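Local structure of dihydrofolate reductase (Coxiella burnetii, 3TQB) at residues I3-A8 / E104-A109; I35-P40 / L55-N60; R59-T64 / D75-L80. The protein probably catalyses the NADPH-dependent reduction of 7,8-dihydrofolate to tetrahydrofolate, a step required for glycine, purine and DNA-precursor synthesis. All coordinates share one frame; numbering follows the deposited sequence.

Interaction 1 (I3-A8 / E104-A109); sequences ITLIAA and EALPKA. With FOL (folic acid), chain C.
Near the start of strand 2-10, segment 3-8 meets segment 104-109, and Ile3 and Ala109 bring their CA atoms within 4.9 Å of each other. The contact is apolar packing, carried by Ile3 and Leu5, two residues apart on the strand and directed to the same side of it.

Leu5 fits into the crook formed by residues 105-109. With its CG anti to the carbonyl carbon (chi1 -53°), the branched end leans over this crook and each part finds its own neighbour. Leu5 CD2 rests on Ala105 CB at 3.6 Å, Leu5 CG lies 3.7 Å from Ala109 CB, and Leu5 CD1 meets Leu106 CD1 at 3.8 Å, the two leucines crossing at about a right angle. The small methyls of Ala105 and Ala109 allow a branched leucine to come this close to the backbone. Ile3 reaches with its long branch: CD1 lies 3.3 Å from Lys108 O and 3.8 Å from Lys108 CB, while CG2 lies against the backbone at Ala109. Lys108 offers the base of its side chain here, then runs extended away to a salt bridge with Asp81. The backbone here is compact, Lys108 N donating to Ala105 O at 2.8 Å.

Farther along the strand lies the active site, where Ala8 CB approaches N3 of folic acid at 3.2 Å and Ala8 N is hydrogen-bonded to the NADPH carboxamide oxygen. Helix 99-105 belongs to the beta-alpha-beta crossover from strand 92-95 to strand 111-117 and passes over strand 2-10, which runs between them; Ile95 touches Ile3, Leu5 and Ala105, and helix 80-86 adds Leu80 and Leu84.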
loop_
_atom_site.group_PDB
_atom_site.type_symbol
_atom_site.label_atom_id
_atom_site.label_comp_id
_atom_site.label_asym_id
_atom_site.label_seq_id
_atom_site.Cartn_x
_atom_site.Cartn_y
_atom_site.Cartn_z
ATOM N N ILE A 3 2.527 8.273 8.499
ATOM C CA ILE A 3 2.401 6.944 7.902
ATOM C C ILE A 3 1.102 6.864 7.113
ATOM O O ILE A 3 0.023 7.124 7.651
ATOM C CB ILE A 3 2.416 5.839 8.968
ATOM C CG1 ILE A 3 3.752 5.843 9.715
ATOM C CG2 ILE A 3 2.177 4.479 8.325
ATOM C CD1 ILE A 3 3.810 4.866 10.860
ATOM N N THR A 4 1.208 6.502 5.836
ATOM C CA THR A 4 0.057 6.497 4.938
ATOM C C THR A 4 -0.105 5.142 4.265
ATOM O O THR A 4 0.861 4.583 3.749
ATOM C CB THR A 4 0.198 7.586 3.857
ATOM O OG1 THR A 4 0.365 8.865 4.482
ATOM C CG2 THR A 4 -1.034 7.619 2.959
ATOM N N LEU A 5 -1.328 4.614 4.284
ATOM C CA LEU A 5 -1.652 3.392 3.555
ATOM C C LEU A 5 -2.362 3.758 2.254
ATOM O O LEU A 5 -3.211 4.649 2.231
ATOM C CB LEU A 5 -2.540 2.463 4.393
ATOM C CG LEU A 5 -2.066 2.092 5.805
ATOM C CD1 LEU A 5 -2.973 1.030 6.393
ATOM C CD2 LEU A 5 -0.627 1.600 5.809
ATOM N N ILE A 6 -1.996 3.073 1.174
ATOM C CA ILE A 6 -2.632 3.262 -0.125
ATOM C C ILE A 6 -2.969 1.893 -0.713
ATOM O O ILE A 6 -2.122 0.993 -0.734
ATOM C CB ILE A 6 -1.728 4.075 -1.088
ATOM C CG1 ILE A 6 -2.444 4.346 -2.415
ATOM C CG2 ILE A 6 -0.396 3.356 -1.330
ATOM C CD1 ILE A 6 -1.669 5.244 -3.350
ATOM N N ALA A 7 -4.207 1.732 -1.172
ATOM C CA ALA A 7 -4.658 0.448 -1.702
ATOM C C ALA A 7 -5.936 0.577 -2.521
ATOM O O ALA A 7 -6.817 1.372 -2.194
ATOM C CB ALA A 7 -4.867 -0.541 -0.562
ATOM N N ALA A 8 -6.021 -0.209 -3.592
ATOM C CA ALA A 8 -7.246 -0.339 -4.369
ATOM C C ALA A 8 -7.943 -1.624 -3.947
ATOM O O ALA A 8 -7.311 -2.678 -3.871
ATOM C CB ALA A 8 -6.936 -0.365 -5.850
ATOM N N GLU A 104 -0.132 -4.985 9.892
ATOM C CA GLU A 104 0.800 -4.477 10.893
ATOM C C GLU A 104 0.864 -2.945 10.894
ATOM O O GLU A 104 1.045 -2.332 11.946
ATOM C CB GLU A 104 2.196 -5.061 10.667
ATOM C CG GLU A 104 3.150 -4.866 11.844
ATOM C CD GLU A 104 4.537 -5.430 11.585
ATOM O OE1 GLU A 104 4.725 -6.121 10.560
ATOM O OE2 GLU A 104 5.440 -5.176 12.411
ATOM N N ALA A 105 0.708 -2.338 9.719
ATOM C CA ALA A 105 0.766 -0.881 9.576
ATOM C C ALA A 105 -0.515 -0.167 10.023
ATOM O O ALA A 105 -0.448 0.944 10.548
ATOM C CB ALA A 105 1.094 -0.507 8.138
ATOM N N LEU A 106 -1.675 -0.796 9.823
ATOM C CA LEU A 106 -2.966 -0.158 10.148
ATOM C C LEU A 106 -2.988 0.549 11.519
ATOM O O LEU A 106 -3.386 1.711 11.596
ATOM C CB LEU A 106 -4.138 -1.154 10.031
ATOM C CG LEU A 106 -5.552 -0.550 10.089
ATOM C CD1 LEU A 106 -5.751 0.484 8.987
ATOM C CD2 LEU A 106 -6.627 -1.633 10.004
ATOM N N PRO A 107 -2.546 -0.134 12.595
ATOM C CA PRO A 107 -2.546 0.527 13.913
ATOM C C PRO A 107 -1.581 1.717 14.052
ATOM O O PRO A 107 -1.729 2.515 14.979
ATOM C CB PRO A 107 -2.133 -0.601 14.871
ATOM C CG PRO A 107 -1.421 -1.591 14.016
ATOM C CD PRO A 107 -2.118 -1.542 12.698
ATOM N N LYS A 108 -0.601 1.822 13.154
ATOM C CA LYS A 108 0.356 2.931 13.161
ATOM C C LYS A 108 0.052 3.993 12.098
ATOM O O LYS A 108 0.702 5.040 12.065
ATOM C CB LYS A 108 1.774 2.397 12.957
ATOM C CG LYS A 108 2.258 1.481 14.069
ATOM C CD LYS A 108 3.700 1.054 13.829
ATOM C CE LYS A 108 4.224 0.169 14.944
ATOM N NZ LYS A 108 5.655 -0.202 14.717
ATOM N N ALA A 109 -0.935 3.730 11.243
ATOM C CA ALA A 109 -1.228 4.594 10.102
ATOM C C ALA A 109 -1.941 5.874 10.516
ATOM O O ALA A 109 -2.877 5.842 11.313
ATOM C CB ALA A 109 -2.068 3.849 9.079
HETATM N N1 FOL C . -2.869 1.151 -4.786
HETATM C C2 FOL C . -3.882 1.405 -5.693
HETATM N NA2 FOL C . -4.713 2.423 -5.493
HETATM N N3 FOL C . -4.037 0.602 -6.807
HETATM C C4 FOL C . -3.181 -0.459 -7.032
HETATM O O4 FOL C . -3.333 -1.162 -8.031
HETATM C C4A FOL C . -2.157 -0.721 -6.122
HETATM N N5 FOL C . -1.290 -1.780 -6.325
HETATM C C6 FOL C . -0.276 -2.028 -5.417
HETATM C C7 FOL C . -0.124 -1.215 -4.302
HETATM N N8 FOL C . -0.991 -0.160 -4.093
HETATM C C8A FOL C . -2.005 0.093 -4.998
HETATM C C9 FOL C . 0.686 -3.174 -5.622
HETATM N N10 FOL C . 0.816 -3.518 -7.027
HETATM C C11 FOL C . 1.729 -0.889 -10.080
HETATM C C12 FOL C . 1.000 -2.048 -10.327
HETATM C C13 FOL C . 0.704 -2.920 -9.284
HETATM C C14 FOL C . 1.127 -2.641 -7.987
HETATM C C15 FOL C . 1.861 -1.478 -7.739
HETATM C C16 FOL C . 2.158 -0.603 -8.786
HETATM C C FOL C . 2.038 0.029 -11.223
HETATM O O FOL C . 2.178 -0.529 -12.511
HETATM N N FOL C . 2.168 1.336 -10.998
HETATM C CA FOL C . 2.863 2.211 -11.926
HETATM C CB FOL C . 1.882 2.768 -12.955
HETATM C CG FOL C . 2.576 3.025 -14.290
HETATM C CD FOL C . 1.644 3.705 -15.268
HETATM O OE1 FOL C . 1.607 3.321 -16.457
HETATM O OE2 FOL C . 0.909 4.659 -14.916
HETATM C CT FOL C . 3.542 3.337 -11.203
HETATM O O1 FOL C . 3.346 3.523 -9.985
HETATM O O2 FOL C . 4.320 4.107 -11.806
#

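Interaction 2 (I35-P40 / L55-N60); sequences ITLGKP and LPHRRN. With FOL (folic acid), chain C.
Arg58 lays its aliphatic run over the end of helix 26-36, with CG 3.2 Å from Thr36 O and CD 3.4 Å from Thr36 OG1. A bend at chi3 (-70°) then turns the guanidinium so that Arg58 NH1 donates to Thr36 OG1 at 2.8 Å, the hydroxyl sitting 20° out of the guanidinium plane. Threonine suits this place because its hydroxyl, also hydrogen-bonded to Phe32 O, ties the arginine to the helix backbone. Within its own segment, Arg58 NE and NH2 both grip Pro56 O side-on, with Pro56 O in the guanidinium plane, and Leu55 CB lies over the centre of one guanidinium face. Leu37 CD2 lies 3.7 Å from His57 CB, the two side chains side by side. Two type II turns shape the meeting loops; their third residues, Gly38 and His57, take positive phi.

The guanidinium presents a forked pair of N-H groups to the alpha-carboxylate of folic acid: Arg58 NH1 binds O1 at 2.7 Å and Arg58 NH2 binds O2 at 2.8 Å, the latter nearly straight (168°). Gripped on several sides, it has little freedom to rotate, and its charge probably steadies the carboxylate, as the equivalent arginine does in other dihydrofolate reductases.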
loop_
_atom_site.group_PDB
_atom_site.type_symbol
_atom_site.label_atom_id
_atom_site.label_comp_id
_atom_site.label_asym_id
_atom_site.label_seq_id
_atom_site.Cartn_x
_atom_site.Cartn_y
_atom_site.Cartn_z
ATOM N N ILE A 35 0.342 10.092 -6.407
ATOM C CA ILE A 35 0.350 10.064 -4.943
ATOM C C ILE A 35 1.689 9.571 -4.380
ATOM O O ILE A 35 2.162 10.086 -3.367
ATOM C CB ILE A 35 -0.805 9.189 -4.391
ATOM C CG1 ILE A 35 -2.159 9.857 -4.659
ATOM C CG2 ILE A 35 -0.649 8.955 -2.901
ATOM C CD1 ILE A 35 -2.421 11.098 -3.824
ATOM N N THR A 36 2.299 8.592 -5.043
ATOM C CA THR A 36 3.530 7.969 -4.548
ATOM C C THR A 36 4.823 8.604 -5.067
ATOM O O THR A 36 5.898 8.312 -4.542
ATOM C CB THR A 36 3.569 6.471 -4.897
ATOM O OG1 THR A 36 3.520 6.304 -6.319
ATOM C CG2 THR A 36 2.396 5.745 -4.257
ATOM N N LEU A 37 4.727 9.456 -6.090
ATOM C CA LEU A 37 5.916 10.060 -6.713
ATOM C C LEU A 37 6.733 10.914 -5.738
ATOM O O LEU A 37 6.192 11.788 -5.058
ATOM C CB LEU A 37 5.534 10.908 -7.938
ATOM C CG LEU A 37 5.657 10.234 -9.310
ATOM C CD1 LEU A 37 4.998 11.089 -10.384
ATOM C CD2 LEU A 37 7.115 9.973 -9.655
ATOM N N GLY A 38 8.038 10.654 -5.689
ATOM C CA GLY A 38 8.960 11.409 -4.842
ATOM C C GLY A 38 8.851 11.091 -3.360
ATOM O O GLY A 38 9.196 11.924 -2.520
ATOM N N LYS A 39 8.377 9.890 -3.037
ATOM C CA LYS A 39 8.203 9.474 -1.646
ATOM C C LYS A 39 8.703 8.043 -1.438
ATOM O O LYS A 39 8.812 7.278 -2.399
ATOM C CB LYS A 39 6.729 9.559 -1.243
ATOM C CG LYS A 39 6.132 10.954 -1.314
ATOM C CD LYS A 39 4.664 10.945 -0.919
ATOM C CE LYS A 39 4.071 12.344 -0.946
ATOM N NZ LYS A 39 2.636 12.362 -0.530
ATOM N N PRO A 40 9.013 7.676 -0.180
ATOM C CA PRO A 40 9.348 6.286 0.127
ATOM C C PRO A 40 8.116 5.391 0.073
ATOM O O PRO A 40 7.069 5.762 0.611
ATOM C CB PRO A 40 9.885 6.349 1.567
ATOM C CG PRO A 40 10.043 7.787 1.891
ATOM C CD PRO A 40 9.103 8.532 1.014
ATOM N N LEU A 55 9.546 0.461 -8.862
ATOM C CA LEU A 55 8.762 1.578 -9.384
ATOM C C LEU A 55 9.689 2.774 -9.605
ATOM O O LEU A 55 10.374 3.198 -8.671
ATOM C CB LEU A 55 7.641 1.957 -8.414
ATOM C CG LEU A 55 6.601 0.879 -8.100
ATOM C CD1 LEU A 55 5.592 1.399 -7.095
ATOM C CD2 LEU A 55 5.896 0.413 -9.362
ATOM N N PRO A 56 9.721 3.325 -10.836
ATOM C CA PRO A 56 10.703 4.378 -11.112
ATOM C C PRO A 56 10.427 5.680 -10.360
ATOM O O PRO A 56 9.282 5.954 -9.990
ATOM C CB PRO A 56 10.586 4.603 -12.631
ATOM C CG PRO A 56 9.554 3.646 -13.133
ATOM C CD PRO A 56 8.795 3.124 -11.964
ATOM N N HIS A 57 11.486 6.457 -10.137
ATOM C CA HIS A 57 11.404 7.768 -9.479
ATOM C C HIS A 57 10.945 7.690 -8.016
ATOM O O HIS A 57 10.467 8.681 -7.459
ATOM C CB HIS A 57 10.486 8.714 -10.268
ATOM C CG HIS A 57 10.669 8.638 -11.753
ATOM N ND1 HIS A 57 11.867 8.925 -12.372
ATOM C CD2 HIS A 57 9.805 8.307 -12.741
ATOM C CE1 HIS A 57 11.733 8.772 -13.677
ATOM N NE2 HIS A 57 10.491 8.398 -13.928
ATOM N N ARG A 58 11.115 6.519 -7.401
ATOM C CA ARG A 58 10.675 6.274 -6.028
ATOM C C ARG A 58 11.640 5.344 -5.301
ATOM O O ARG A 58 12.170 4.402 -5.892
ATOM C CB ARG A 58 9.280 5.647 -6.026
ATOM C CG ARG A 58 8.148 6.654 -6.082
ATOM C CD ARG A 58 6.901 6.063 -6.713
ATOM N NE ARG A 58 7.075 5.835 -8.145
ATOM C CZ ARG A 58 6.109 5.439 -8.972
ATOM N NH1 ARG A 58 4.876 5.220 -8.522
ATOM N NH2 ARG A 58 6.381 5.263 -10.261
ATOM N N ARG A 59 11.857 5.615 -4.016
ATOM C CA ARG A 59 12.659 4.742 -3.168
ATOM C C ARG A 59 11.827 3.518 -2.805
ATOM O O ARG A 59 10.963 3.579 -1.927
ATOM C CB ARG A 59 13.125 5.479 -1.905
ATOM C CG ARG A 59 14.027 4.645 -1.002
ATOM C CD ARG A 59 14.567 5.439 0.178
ATOM N NE ARG A 59 15.256 4.573 1.132
ATOM C CZ ARG A 59 15.865 4.987 2.242
ATOM N NH1 ARG A 59 15.883 6.277 2.567
ATOM N NH2 ARG A 59 16.461 4.105 3.036
ATOM N N ASN A 60 12.079 2.416 -3.506
ATOM C CA ASN A 60 11.376 1.164 -3.258
ATOM C C ASN A 60 11.947 0.465 -2.035
ATOM O O ASN A 60 13.124 0.107 -2.024
ATOM C CB ASN A 60 11.482 0.246 -4.476
ATOM C CG ASN A 60 10.726 0.780 -5.676
ATOM O OD1 ASN A 60 9.514 0.615 -5.780
ATOM N ND2 ASN A 60 11.443 1.416 -6.597
HETATM N N1 FOL C . -2.869 1.151 -4.786
HETATM C C2 FOL C . -3.882 1.405 -5.693
HETATM N NA2 FOL C . -4.713 2.423 -5.493
HETATM N N3 FOL C . -4.037 0.602 -6.807
HETATM C C4 FOL C . -3.181 -0.459 -7.032
HETATM O O4 FOL C . -3.333 -1.162 -8.031
HETATM C C4A FOL C . -2.157 -0.721 -6.122
HETATM N N5 FOL C . -1.290 -1.780 -6.325
HETATM C C6 FOL C . -0.276 -2.028 -5.417
HETATM C C7 FOL C . -0.124 -1.215 -4.302
HETATM N N8 FOL C . -0.991 -0.160 -4.093
HETATM C C8A FOL C . -2.005 0.093 -4.998
HETATM C C9 FOL C . 0.686 -3.174 -5.622
HETATM N N10 FOL C . 0.816 -3.518 -7.027
HETATM C C11 FOL C . 1.729 -0.889 -10.080
HETATM C C12 FOL C . 1.000 -2.048 -10.327
HETATM C C13 FOL C . 0.704 -2.920 -9.284
HETATM C C14 FOL C . 1.127 -2.641 -7.987
HETATM C C15 FOL C . 1.861 -1.478 -7.739
HETATM C C16 FOL C . 2.158 -0.603 -8.786
HETATM C C FOL C . 2.038 0.029 -11.223
HETATM O O FOL C . 2.178 -0.529 -12.511
HETATM N N FOL C . 2.168 1.336 -10.998
HETATM C CA FOL C . 2.863 2.211 -11.926
HETATM C CB FOL C . 1.882 2.768 -12.955
HETATM C CG FOL C . 2.576 3.025 -14.290
HETATM C CD FOL C . 1.644 3.705 -15.268
HETATM O OE1 FOL C . 1.607 3.321 -16.457
HETATM O OE2 FOL C . 0.909 4.659 -14.916
HETATM C CT FOL C . 3.542 3.337 -11.203
HETATM O O1 FOL C . 3.346 3.523 -9.985
HETATM O O2 FOL C . 4.320 4.107 -11.806
#

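Interaction 3 (R59-T64 / D75-L80); sequences RNIVIT and DIFYSL. With NDP (NADPH dihydro-nicotinamide-adenine-dinucleotide phosphate), chain B.
Asp75 OD2 takes a salt bridge from Arg59 NE at 2.7 Å; NE meets OD2 nearly end-on to its C-O bond, while OD2 lies 30° out of the guanidinium plane. The carboxylate and guanidinium planes stand 77° apart and only OD2 is bonded across to Arg59, unlike a flat two-oxygen pairing. Arg59 gets there with CG anti to its own N (chi1 -177°) and the chain extended to NE, long enough to reach across to Asp75.

From here strands 59-63 and 75-77 run parallel, their axes approaching to 4.8 Å. Asp75 bonds through its backbone to Asn60 and Val62, the residues flanking its partner Ile61, and Phe77 to Val62 and Thr64, flanking Ile63, the pattern of parallel strands. Strand 74-77 is the outermost of the parallel half of the eight-stranded dihydrofolate reductase sheet, and strand 40-43 flanks 59-63 on its other side. On the face bearing Ile61 and Phe77, Ile61 CG2 packs on Phe77 CD2 at 3.7 Å. On the reverse, Val62 lies beside Ile76, and Ile76 CG2 presses Thr64 CG2 closely at 3.3 Å.

That methyl sits in the cramped place between the backbone N and carbonyl, which leaves OG1 anti to N and aimed at the cofactor. Thr64 OG1 donates to O2X of the NADPH 2'-phosphate at 2.7 Å; a hydroxyl suits this place, since it can donate to the phosphate and accept from Gln66 N. Ile63 CG2 lies against the adenine, 3.4 Å from C2A. Just beyond, Ser79 is the N-cap of helix 80-86, its OG bonded to Asp82 N.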
loop_
_atom_site.group_PDB
_atom_site.type_symbol
_atom_site.label_atom_id
_atom_site.label_comp_id
_atom_site.label_asym_id
_atom_site.label_seq_id
_atom_site.Cartn_x
_atom_site.Cartn_y
_atom_site.Cartn_z
ATOM N N ARG A 59 11.857 5.615 -4.016
ATOM C CA ARG A 59 12.659 4.742 -3.168
ATOM C C ARG A 59 11.827 3.518 -2.805
ATOM O O ARG A 59 10.963 3.579 -1.927
ATOM C CB ARG A 59 13.125 5.479 -1.905
ATOM C CG ARG A 59 14.027 4.645 -1.002
ATOM C CD ARG A 59 14.567 5.439 0.178
ATOM N NE ARG A 59 15.256 4.573 1.132
ATOM C CZ ARG A 59 15.865 4.987 2.242
ATOM N NH1 ARG A 59 15.883 6.277 2.567
ATOM N NH2 ARG A 59 16.461 4.105 3.036
ATOM N N ASN A 60 12.079 2.416 -3.506
ATOM C CA ASN A 60 11.376 1.164 -3.258
ATOM C C ASN A 60 11.947 0.465 -2.035
ATOM O O ASN A 60 13.124 0.107 -2.024
ATOM C CB ASN A 60 11.482 0.246 -4.476
ATOM C CG ASN A 60 10.726 0.780 -5.676
ATOM O OD1 ASN A 60 9.514 0.615 -5.780
ATOM N ND2 ASN A 60 11.443 1.416 -6.597
ATOM N N ILE A 61 11.122 0.284 -1.004
ATOM C CA ILE A 61 11.542 -0.428 0.202
ATOM C C ILE A 61 10.788 -1.747 0.325
ATOM O O ILE A 61 9.557 -1.765 0.329
ATOM C CB ILE A 61 11.316 0.408 1.468
ATOM C CG1 ILE A 61 12.070 1.735 1.369
ATOM C CG2 ILE A 61 11.765 -0.372 2.699
ATOM C CD1 ILE A 61 12.067 2.537 2.645
ATOM N N VAL A 62 11.533 -2.845 0.433
ATOM C CA VAL A 62 10.947 -4.181 0.470
ATOM C C VAL A 62 11.199 -4.861 1.817
ATOM O O VAL A 62 12.336 -4.938 2.284
ATOM C CB VAL A 62 11.513 -5.063 -0.661
ATOM C CG1 VAL A 62 10.959 -6.480 -0.567
ATOM C CG2 VAL A 62 11.190 -4.450 -2.017
ATOM N N ILE A 63 10.124 -5.355 2.426
ATOM C CA ILE A 63 10.196 -6.079 3.689
ATOM C C ILE A 63 10.345 -7.564 3.373
ATOM O O ILE A 63 9.726 -8.069 2.439
ATOM C CB ILE A 63 8.921 -5.862 4.551
ATOM C CG1 ILE A 63 8.570 -4.374 4.660
ATOM C CG2 ILE A 63 9.105 -6.448 5.944
ATOM C CD1 ILE A 63 9.705 -3.499 5.137
ATOM N N THR A 64 11.176 -8.255 4.144
ATOM C CA THR A 64 11.398 -9.687 3.959
ATOM C C THR A 64 12.079 -10.273 5.188
ATOM O O THR A 64 12.691 -9.546 5.964
ATOM C CB THR A 64 12.267 -9.972 2.710
ATOM O OG1 THR A 64 12.497 -11.383 2.585
ATOM C CG2 THR A 64 13.601 -9.256 2.806
ATOM N N ASP A 75 15.657 -1.092 -1.411
ATOM C CA ASP A 75 16.280 -1.228 -0.096
ATOM C C ASP A 75 15.529 -2.299 0.676
ATOM O O ASP A 75 14.297 -2.284 0.724
ATOM C CB ASP A 75 16.224 0.087 0.685
ATOM C CG ASP A 75 16.934 1.226 -0.021
ATOM O OD1 ASP A 75 17.814 0.963 -0.870
ATOM O OD2 ASP A 75 16.611 2.394 0.283
ATOM N N ILE A 76 16.268 -3.226 1.279
ATOM C CA ILE A 76 15.664 -4.359 1.972
ATOM C C ILE A 76 15.862 -4.261 3.480
ATOM O O ILE A 76 16.991 -4.135 3.957
ATOM C CB ILE A 76 16.246 -5.688 1.466
ATOM C CG1 ILE A 76 15.808 -5.935 0.018
ATOM C CG2 ILE A 76 15.801 -6.844 2.357
ATOM C CD1 ILE A 76 16.641 -6.972 -0.700
ATOM N N PHE A 77 14.751 -4.313 4.214
ATOM C CA PHE A 77 14.771 -4.378 5.674
ATOM C C PHE A 77 14.037 -5.627 6.150
ATOM O O PHE A 77 13.230 -6.200 5.417
ATOM C CB PHE A 77 14.130 -3.132 6.274
ATOM C CG PHE A 77 14.901 -1.871 6.013
ATOM C CD1 PHE A 77 15.830 -1.406 6.935
ATOM C CD2 PHE A 77 14.693 -1.144 4.847
ATOM C CE1 PHE A 77 16.536 -0.237 6.701
ATOM C CE2 PHE A 77 15.398 0.025 4.605
ATOM C CZ PHE A 77 16.319 0.480 5.534
ATOM N N TYR A 78 14.319 -6.039 7.383
ATOM C CA TYR A 78 13.853 -7.330 7.894
ATOM C C TYR A 78 12.627 -7.237 8.806
ATOM O O TYR A 78 12.171 -8.250 9.338
ATOM C CB TYR A 78 15.002 -8.057 8.600
ATOM C CG TYR A 78 16.220 -8.205 7.713
ATOM C CD1 TYR A 78 16.127 -8.836 6.476
ATOM C CD2 TYR A 78 17.460 -7.705 8.103
ATOM C CE1 TYR A 78 17.235 -8.971 5.651
ATOM C CE2 TYR A 78 18.577 -7.837 7.284
ATOM C CZ TYR A 78 18.455 -8.470 6.060
ATOM O OH TYR A 78 19.549 -8.605 5.242
ATOM N N SER A 79 12.100 -6.027 8.975
ATOM C CA SER A 79 10.840 -5.810 9.683
ATOM C C SER A 79 10.299 -4.430 9.331
ATOM O O SER A 79 11.050 -3.572 8.855
ATOM C CB SER A 79 11.032 -5.927 11.198
ATOM O OG SER A 79 12.009 -5.011 11.667
ATOM N N LEU A 80 9.002 -4.223 9.559
ATOM C CA LEU A 80 8.381 -2.921 9.330
ATOM C C LEU A 80 8.950 -1.871 10.283
ATOM O O LEU A 80 9.091 -0.710 9.907
ATOM C CB LEU A 80 6.854 -3.006 9.490
ATOM C CG LEU A 80 6.044 -1.764 9.101
ATOM C CD1 LEU A 80 6.216 -1.452 7.622
ATOM C CD2 LEU A 80 4.569 -1.939 9.441
HETATM P PA NDP B . 2.788 -9.423 0.853
HETATM O O1A NDP B . 2.163 -8.997 2.155
HETATM O O2A NDP B . 3.006 -8.416 -0.246
HETATM O O5B NDP B . 4.213 -10.069 1.195
HETATM C C5B NDP B . 4.327 -11.234 2.012
HETATM C C4B NDP B . 5.810 -11.546 2.154
HETATM O O4B NDP B . 6.511 -10.343 2.485
HETATM C C3B NDP B . 6.160 -12.553 3.241
HETATM O O3B NDP B . 6.227 -13.898 2.751
HETATM C C2B NDP B . 7.522 -12.074 3.670
HETATM O O2B NDP B . 8.471 -12.512 2.704
HETATM C C1B NDP B . 7.424 -10.566 3.561
HETATM N N9A NDP B . 6.927 -9.915 4.805
HETATM C C8A NDP B . 5.667 -9.483 5.023
HETATM N N7A NDP B . 5.554 -8.928 6.258
HETATM C C5A NDP B . 6.756 -8.991 6.853
HETATM C C6A NDP B . 7.326 -8.586 8.162
HETATM N N6A NDP B . 6.566 -7.983 9.107
HETATM N N1A NDP B . 8.636 -8.837 8.383
HETATM C C2A NDP B . 9.415 -9.433 7.458
HETATM N N3A NDP B . 8.954 -9.825 6.252
HETATM C C4A NDP B . 7.660 -9.639 5.890
HETATM O O3 NDP B . 1.982 -10.688 0.269
HETATM P PN NDP B . 0.471 -10.601 -0.287
HETATM O O1N NDP B . -0.448 -10.187 0.837
HETATM O O2N NDP B . 0.201 -11.891 -1.024
HETATM O O5D NDP B . 0.521 -9.397 -1.355
HETATM C C5D NDP B . 0.622 -9.640 -2.759
HETATM C C4D NDP B . -0.766 -9.743 -3.377
HETATM O O4D NDP B . -1.588 -8.670 -2.910
HETATM C C3D NDP B . -0.711 -9.609 -4.889
HETATM O O3D NDP B . -1.744 -10.394 -5.493
HETATM C C2D NDP B . -0.967 -8.137 -5.127
HETATM O O2D NDP B . -1.550 -7.892 -6.409
HETATM C C1D NDP B . -1.919 -7.792 -3.996
HETATM N N1N NDP B . -1.820 -6.388 -3.590
HETATM C C2N NDP B . -2.832 -5.565 -3.920
HETATM C C3N NDP B . -2.835 -4.220 -3.574
HETATM C C7N NDP B . -3.980 -3.322 -3.955
HETATM O O7N NDP B . -3.956 -2.144 -3.638
HETATM N N7N NDP B . -5.003 -3.832 -4.638
HETATM C C4N NDP B . -1.652 -3.704 -2.803
HETATM C C5N NDP B . -0.603 -4.660 -2.485
HETATM C C6N NDP B . -0.741 -5.978 -2.899
HETATM P P2B NDP B . 9.647 -13.558 2.994
HETATM O O1X NDP B . 8.969 -14.898 2.880
HETATM O O2X NDP B . 10.650 -13.265 1.900
HETATM O O3X NDP B . 10.141 -13.217 4.375
#

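In the fold
All three contacts reach the same sheet, and interactions 2 and 3 are nested in the chain loop closed by interaction 1. Their centres are 14 to 16 Å apart. Interactions 2 and 3 share Arg59 and Asn60. Segment 55-60 lies at the folate tail, and the chain runs on through 59-64 to the adenosine end of NADPH. Interaction 1 meets interaction 2 by packing, Ile6 CD1 to Ile35 CG2 at 3.9 Å, and meets interaction 3 where Leu80 CD2 lies 3.9 Å from Ala105 N. Interactions 1 and 2 thus serve the two ends of folic acid, pterin and glutamate tail, while interactions 1 and 3 serve the two ends of NADPH.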